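Local coordinates for protein unconventional myosin IB (Entamoeba histolytica, PDB 5XGG) that probably recruits proline-rich partners to a class I myosin motor through its C-terminal SH3 domain, which also binds polyethylene glycol, at residues A[12-15]-A[21-24]; A[27-32]-A[48-53]. One frame throughout, in Å; residues are numbered along the deposited sequence.

Contact 1: residues A[12-15]-A[21-24]; sequences PYTA and LSFK
Tyr13 and Phe23 face each other as an antiparallel hydrogen-bonded pair, and each backbone amide finds its acceptor in the other residue. Tyr13 N gives its hydrogen to Phe23 O over 2.9 Å. The return bond, from Phe23 N to Tyr13 O, is equally short at 2.9 Å. Tyr13 O also receives a CA-H contact from Ser22, its CA 3.2 Å away. Beyond this single bridge, toward the loop tip, a side chain takes over as acceptor: Ser22 OG accepts a hydrogen bond from Ala15 N at 2.9 Å, nearly straight at 166°. The hydroxyl is placed there by a first torsion of -53°, which sets OG beside its own backbone N, and the methyl of Ala15 rests against the same oxygen.

The two segments are the facing arms of the RT loop of the SH3 domain, just before its tip; this long excursion between strands 6-9 and 28-35 flanks the peptide-binding groove. Beside the backbone bonds, Tyr13 CB sits over one face of the Phe23 ring, 3.3 Å from CZ and displaced toward the rim, a CH-pi contact. The two rings are inclined at 32° with centroids 5.8 Å apart, so they neither stack nor meet edge-to-face. The trans chi1 of Tyr13 brings the CD2 edge of its ring to 3.6 Å from Leu21 O, near the ring plane. Its hydroxyl is hydrogen-bonded to Glu20 OE1, and its ring meets Tyr54 edge-to-face, while Lys24, turned from this pairing, sends NZ to a salt bridge with Asp27 OD1.

Contact 2: residues A[27-32]-A[48-53]; sequences DIITIL and GWIPNN
Ile50 reaches across the hydrophobic core of the SH3 barrel to Ile29 and Ile31, joining strand 46-51 to strand 28-35. The strands do not pair here: the CA atoms of Ile29 and Ile50 are 9.4 Å apart, a separation bridged by side chains alone. The close part is a cluster of methyl groups. Ile29 and Ile50 approach tip to tip, with Ile29 CG2 4.0 Å from Ile50 CD1, whereas Ile31 crosses the Ile50 side chain at a slant. In Ile50, CG1 lies between the backbone N and the carbonyl carbon (chi1 70°), and the extended second torsion carries CD1 out to the pair. Val7 touches both Ile29 and Ile31, and Phe23 packs on Ile29 and Ile50, so the surroundings are apolar as well.

Outside this buried cluster side chains of the two segments no longer meet. Ile28 and Leu32 are exposed on strand 28-35, and Thr30 turns from the core to bond Gln6 NE2 through OG1. Trp49, on strand 46-51, is partly exposed and lies against Lys40, Glu33 and Asp35. Inside, the same methyl serves both partners: Ile31 CD1 also stands 4.0 Å from Ile50 CD1.

How the contacts relate
Along the chain contact 1 is complete at residue 24, and contact 2 begins at residue 27; their centres lie about 9 Å apart within one SH3 domain. The first belongs to the loop between strands 6-9 and 28-35, near the surface; the second is close to the centre of the chain and spans the barrel from strand 28-35 to strand 46-51. They meet directly. Phe23 extends the core cluster, with its CE2 3.6 Å from Ile50 CG2 and its CG 3.7 Å from Ile29 CD1, while Leu21 N probably hydrogen-bonds to Trp49 O at 2.9 Å. The arms of the loop are thereby held against the barrel: Phe23 makes the loop part of the core, while the loop flanks the groove, as is usual in SH3 domains.

Contact 1: residues A[12-15]-A[21-24]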
ATOM      1  N   PRO A  12       8.308   0.725   8.326  1.00  9.97           N
ATOM      2  CA  PRO A  12       8.285  -0.608   7.850  1.00 11.18           C
ATOM      3  C   PRO A  12       7.196  -1.403   8.568  1.00 10.07           C
ATOM      4  O   PRO A  12       6.786  -1.046   9.617  1.00  9.79           O
ATOM      5  CB  PRO A  12       9.709  -1.143   8.238  1.00 12.18           C
ATOM      6  CG  PRO A  12      10.012  -0.483   9.486  1.00 12.42           C
ATOM      7  CD  PRO A  12       9.409   0.907   9.326  1.00 13.07           C
ATOM      8  N   TYR A  13       6.817  -2.521   7.985  1.00  8.44           N
ATOM      9  CA  TYR A  13       5.805  -3.414   8.569  1.00  7.56           C
ATOM     10  C   TYR A  13       6.196  -4.819   8.265  1.00  7.51           C
ATOM     11  O   TYR A  13       6.500  -5.133   7.112  1.00  7.99           O
ATOM     12  CB  TYR A  13       4.431  -3.109   7.997  1.00  7.73           C
ATOM     13  CG  TYR A  13       3.315  -3.932   8.649  1.00  7.50           C
ATOM     14  CD1 TYR A  13       2.980  -3.736   9.968  1.00  7.21           C
ATOM     15  CD2 TYR A  13       2.692  -4.976   7.969  1.00  7.35           C
ATOM     16  CE1 TYR A  13       2.065  -4.555  10.576  1.00  6.91           C
ATOM     17  CE2 TYR A  13       1.749  -5.762   8.562  1.00  7.25           C
ATOM     18  CZ  TYR A  13       1.443  -5.563   9.854  1.00  7.81           C
ATOM     19  OH  TYR A  13       0.513  -6.334  10.560  1.00  9.72           O
ATOM     20  N   THR A  14       6.120  -5.699   9.265  1.00  8.17           N
ATOM     21  CA  THR A  14       6.248  -7.142   9.076  1.00  8.91           C
ATOM     22  C   THR A  14       4.928  -7.818   9.181  1.00  8.60           C
ATOM     23  O   THR A  14       4.242  -7.722  10.187  1.00  9.16           O
ATOM     24  CB  THR A  14       7.186  -7.761  10.138  1.00  9.65           C
ATOM     25  OG1 THR A  14       8.445  -7.133  10.000  1.00 11.27           O
ATOM     26  CG2 THR A  14       7.348  -9.200   9.940  1.00 10.82           C
ATOM     27  N   ALA A  15       4.528  -8.463   8.113  1.00  9.30           N
ATOM     28  CA  ALA A  15       3.306  -9.224   8.084  1.00 10.36           C
ATOM     29  C   ALA A  15       3.149 -10.158   9.261  1.00 10.80           C
ATOM     30  O   ALA A  15       4.113 -10.865   9.606  1.00 12.29           O
ATOM     31  CB  ALA A  15       3.238 -10.022   6.795  1.00 11.42           C
ATOM     32  N   LEU A  21       1.030  -8.300   3.873  1.00  8.19           N
ATOM     33  CA  LEU A  21       2.187  -7.898   3.070  1.00  8.32           C
ATOM     34  C   LEU A  21       3.168  -7.140   3.933  1.00  8.23           C
ATOM     35  O   LEU A  21       2.861  -6.089   4.512  1.00  7.90           O
ATOM     36  CB  LEU A  21       1.691  -7.077   1.873  1.00  8.47           C
ATOM     37  CG  LEU A  21       2.739  -6.456   0.931  1.00  8.13           C
ATOM     38  CD1 LEU A  21       3.452  -7.533   0.164  1.00  8.51           C
ATOM     39  CD2 LEU A  21       1.978  -5.420  -0.018  1.00  8.09           C
ATOM     40  N   SER A  22       4.416  -7.586   3.958  1.00  7.55           N
ATOM     41  CA  SER A  22       5.510  -6.810   4.536  1.00  8.01           C
ATOM     42  C   SER A  22       6.077  -5.751   3.608  1.00  7.79           C
ATOM     43  O   SER A  22       5.922  -5.855   2.362  1.00  7.97           O
ATOM     44  CB  SER A  22       6.677  -7.733   4.939  1.00  8.84           C
ATOM     45  OG  SER A  22       6.266  -8.808   5.773  1.00  9.72           O
ATOM     46  N   PHE A  23       6.713  -4.733   4.203  1.00  7.62           N
ATOM     47  CA  PHE A  23       7.250  -3.644   3.398  1.00  8.06           C
ATOM     48  C   PHE A  23       8.197  -2.830   4.270  1.00  8.51           C
ATOM     49  O   PHE A  23       8.236  -2.960   5.501  1.00  9.34           O
ATOM     50  CB  PHE A  23       6.119  -2.762   2.752  1.00  7.28           C
ATOM     51  CG  PHE A  23       5.133  -2.259   3.706  1.00  6.96           C
ATOM     52  CD1 PHE A  23       5.322  -1.013   4.381  1.00  6.81           C
ATOM     53  CD2 PHE A  23       3.930  -2.966   3.919  1.00  7.73           C
ATOM     54  CE1 PHE A  23       4.369  -0.571   5.323  1.00  6.40           C
ATOM     55  CE2 PHE A  23       2.986  -2.496   4.864  1.00  7.19           C
ATOM     56  CZ  PHE A  23       3.201  -1.290   5.525  1.00  6.72           C
ATOM     57  N   LYS A  24       8.995  -2.017   3.584  1.00  9.67           N
ATOM     58  CA  LYS A  24       9.960  -1.157   4.194  1.00 10.95           C
ATOM     59  C   LYS A  24       9.594   0.285   3.889  1.00 10.18           C
ATOM     60  O   LYS A  24       8.866   0.569   2.943  1.00  8.42           O
ATOM     61  CB  LYS A  24      11.354  -1.585   3.715  1.00 16.81           C
ATOM     62  CG  LYS A  24      11.853  -1.015   2.438  1.00 22.81           C
ATOM     63  CD  LYS A  24      13.051  -1.842   1.910  1.00 29.27           C
ATOM     64  CE  LYS A  24      13.583  -1.306   0.548  1.00 34.62           C
ATOM     65  NZ  LYS A  24      12.686  -1.691  -0.597  1.00 36.79           N
TER

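Contact 2: residues A[27-32]-A[48-53]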
ATOM      1  N   ASP A  27       8.664   2.225   0.364  1.00  9.53           N
ATOM      2  CA  ASP A  27       8.067   1.355  -0.632  1.00  8.99           C
ATOM      3  C   ASP A  27       6.831   1.983  -1.160  1.00  9.16           C
ATOM      4  O   ASP A  27       6.028   2.532  -0.398  1.00  9.25           O
ATOM      5  CB  ASP A  27       7.764  -0.032  -0.113  1.00  8.42           C
ATOM      6  CG  ASP A  27       8.994  -0.924   0.027  1.00  9.86           C
ATOM      7  OD1 ASP A  27      10.124  -0.598  -0.473  1.00 11.08           O
ATOM      8  OD2 ASP A  27       8.884  -2.012   0.613  1.00 10.43           O
ATOM      9  N   ILE A  28       6.659   1.879  -2.509  1.00  9.35           N
ATOM     10  CA  ILE A  28       5.471   2.386  -3.226  1.00  9.05           C
ATOM     11  C   ILE A  28       4.575   1.191  -3.528  1.00  7.14           C
ATOM     12  O   ILE A  28       5.001   0.257  -4.244  1.00  8.82           O
ATOM     13  CB  ILE A  28       5.802   3.126  -4.590  1.00 10.30           C
ATOM     14  CG1 ILE A  28       6.879   4.211  -4.397  1.00 13.49           C
ATOM     15  CG2 ILE A  28       4.549   3.632  -5.260  1.00 10.18           C
ATOM     16  CD1 ILE A  28       6.570   5.204  -3.406  1.00 14.81           C
ATOM     17  N   ILE A  29       3.456   1.147  -2.852  1.00  6.82           N
ATOM     18  CA  ILE A  29       2.510   0.033  -2.846  1.00  7.08           C
ATOM     19  C   ILE A  29       1.234   0.453  -3.605  1.00  7.38           C
ATOM     20  O   ILE A  29       0.667   1.510  -3.364  1.00  7.40           O
ATOM     21  CB  ILE A  29       2.204  -0.405  -1.382  1.00  7.20           C
ATOM     22  CG1 ILE A  29       3.524  -0.664  -0.702  1.00  7.51           C
ATOM     23  CG2 ILE A  29       1.269  -1.585  -1.388  1.00  7.29           C
ATOM     24  CD1 ILE A  29       3.343  -0.845   0.784  1.00  8.99           C
ATOM     25  N   THR A  30       0.805  -0.402  -4.559  1.00  8.00           N
ATOM     26  CA  THR A  30      -0.436  -0.215  -5.301  1.00  8.13           C
ATOM     27  C   THR A  30      -1.625  -0.799  -4.553  1.00  7.58           C
ATOM     28  O   THR A  30      -1.551  -1.900  -4.059  1.00  8.21           O
ATOM     29  CB  THR A  30      -0.228  -0.858  -6.684  1.00  8.85           C
ATOM     30  OG1 THR A  30       0.890  -0.194  -7.348  1.00 10.53           O
ATOM     31  CG2 THR A  30      -1.512  -0.668  -7.519  1.00 10.39           C
ATOM     32  N   ILE A  31      -2.760  -0.107  -4.497  1.00  7.59           N
ATOM     33  CA  ILE A  31      -3.907  -0.502  -3.692  1.00  8.02           C
ATOM     34  C   ILE A  31      -4.976  -1.119  -4.580  1.00 10.00           C
ATOM     35  O   ILE A  31      -5.437  -0.493  -5.538  1.00  8.95           O
ATOM     36  CB  ILE A  31      -4.468   0.690  -2.871  1.00  8.00           C
ATOM     37  CG1 ILE A  31      -3.321   1.280  -2.064  1.00  7.88           C
ATOM     38  CG2 ILE A  31      -5.636   0.191  -2.039  1.00  7.60           C
ATOM     39  CD1 ILE A  31      -2.624   0.361  -1.052  1.00  8.08           C
ATOM     40  N   LEU A  32      -5.333  -2.363  -4.272  1.00 10.54           N
ATOM     41  CA  LEU A  32      -6.291  -3.133  -5.076  1.00 11.14           C
ATOM     42  C   LEU A  32      -7.710  -3.102  -4.468  1.00 12.15           C
ATOM     43  O   LEU A  32      -8.716  -3.345  -5.180  1.00 15.11           O
ATOM     44  CB  LEU A  32      -5.767  -4.580  -5.178  1.00 10.15           C
ATOM     45  CG  LEU A  32      -4.431  -4.824  -5.763  1.00 10.13           C
ATOM     46  CD1 LEU A  32      -4.190  -6.332  -5.713  1.00  9.78           C
ATOM     47  CD2 LEU A  32      -4.284  -4.176  -7.135  1.00 10.73           C
ATOM     48  N   GLY A  48      -1.012  -8.550  -0.469  1.00  7.11           N
ATOM     49  CA  GLY A  48      -1.463  -8.873   0.877  1.00  6.92           C
ATOM     50  C   GLY A  48      -2.041  -7.630   1.556  1.00  6.70           C
ATOM     51  O   GLY A  48      -1.894  -6.502   1.080  1.00  6.60           O
ATOM     52  N   TRP A  49      -2.658  -7.827   2.702  1.00  6.61           N
ATOM     53  CA  TRP A  49      -3.175  -6.708   3.441  1.00  7.04           C
ATOM     54  C   TRP A  49      -2.051  -5.950   4.155  1.00  7.24           C
ATOM     55  O   TRP A  49      -1.148  -6.523   4.749  1.00  7.21           O
ATOM     56  CB  TRP A  49      -4.212  -7.175   4.498  1.00  7.49           C
ATOM     57  CG  TRP A  49      -5.377  -7.813   3.926  1.00  7.88           C
ATOM     58  CD1 TRP A  49      -5.597  -9.154   3.846  1.00  8.75           C
ATOM     59  CD2 TRP A  49      -6.492  -7.168   3.257  1.00  8.21           C
ATOM     60  NE1 TRP A  49      -6.817  -9.387   3.190  1.00  9.25           N
ATOM     61  CE2 TRP A  49      -7.390  -8.201   2.844  1.00  9.35           C
ATOM     62  CE3 TRP A  49      -6.840  -5.837   3.003  1.00  8.71           C
ATOM     63  CZ2 TRP A  49      -8.549  -7.927   2.107  1.00 11.04           C
ATOM     64  CZ3 TRP A  49      -8.042  -5.536   2.402  1.00 10.86           C
ATOM     65  CH2 TRP A  49      -8.895  -6.587   1.903  1.00 10.53           C
ATOM     66  N   ILE A  50      -2.247  -4.639   4.172  1.00  7.11           N
ATOM     67  CA  ILE A  50      -1.389  -3.696   4.873  1.00  7.58           C
ATOM     68  C   ILE A  50      -2.237  -2.774   5.732  1.00  7.20           C
ATOM     69  O   ILE A  50      -3.359  -2.421   5.421  1.00  7.66           O
ATOM     70  CB  ILE A  50      -0.563  -2.872   3.891  1.00  8.19           C
ATOM     71  CG1 ILE A  50      -1.401  -1.838   3.040  1.00  8.75           C
ATOM     72  CG2 ILE A  50       0.245  -3.721   2.954  1.00  8.73           C
ATOM     73  CD1 ILE A  50      -0.539  -0.926   2.164  1.00  9.83           C
ATOM     74  N   PRO A  51      -1.694  -2.364   6.882  1.00  7.13           N
ATOM     75  CA  PRO A  51      -2.346  -1.346   7.713  1.00  7.44           C
ATOM     76  C   PRO A  51      -2.235   0.041   7.113  1.00  7.10           C
ATOM     77  O   PRO A  51      -1.108   0.497   6.823  1.00  5.87           O
ATOM     78  CB  PRO A  51      -1.524  -1.430   9.019  1.00  7.55           C
ATOM     79  CG  PRO A  51      -0.221  -1.953   8.590  1.00  7.19           C
ATOM     80  CD  PRO A  51      -0.422  -2.805   7.403  1.00  7.85           C
ATOM     81  N   ASN A  52      -3.393   0.684   6.835  1.00  7.41           N
ATOM     82  CA  ASN A  52      -3.356   1.941   6.141  1.00  9.45           C
ATOM     83  C   ASN A  52      -2.705   3.068   6.922  1.00  8.94           C
ATOM     84  O   ASN A  52      -2.283   3.992   6.340  1.00  9.82           O
ATOM     85  CB  ASN A  52      -4.754   2.324   5.599  1.00 10.82           C
ATOM     86  CG  ASN A  52      -5.745   2.768   6.697  1.00 14.69           C
ATOM     87  OD1 ASN A  52      -5.376   3.293   7.713  1.00 18.65           O
ATOM     88  ND2 ASN A  52      -7.030   2.602   6.427  1.00 16.28           N
ATOM     89  N   ASN A  53      -2.617   2.959   8.275  1.00  7.27           N
ATOM     90  CA  ASN A  53      -1.932   3.978   9.045  1.00  7.75           C
ATOM     91  C   ASN A  53      -0.415   3.847   9.058  1.00  7.43           C
ATOM     92  O   ASN A  53       0.238   4.664   9.734  1.00  8.30           O
ATOM     93  CB  ASN A  53      -2.531   4.027  10.441  1.00  7.94           C
ATOM     94  CG  ASN A  53      -2.380   2.721  11.250  1.00  7.86           C
ATOM     95  OD1 ASN A  53      -1.813   1.760  10.800  1.00  7.55           O
ATOM     96  ND2 ASN A  53      -2.985   2.696  12.455  1.00  7.57           N
TER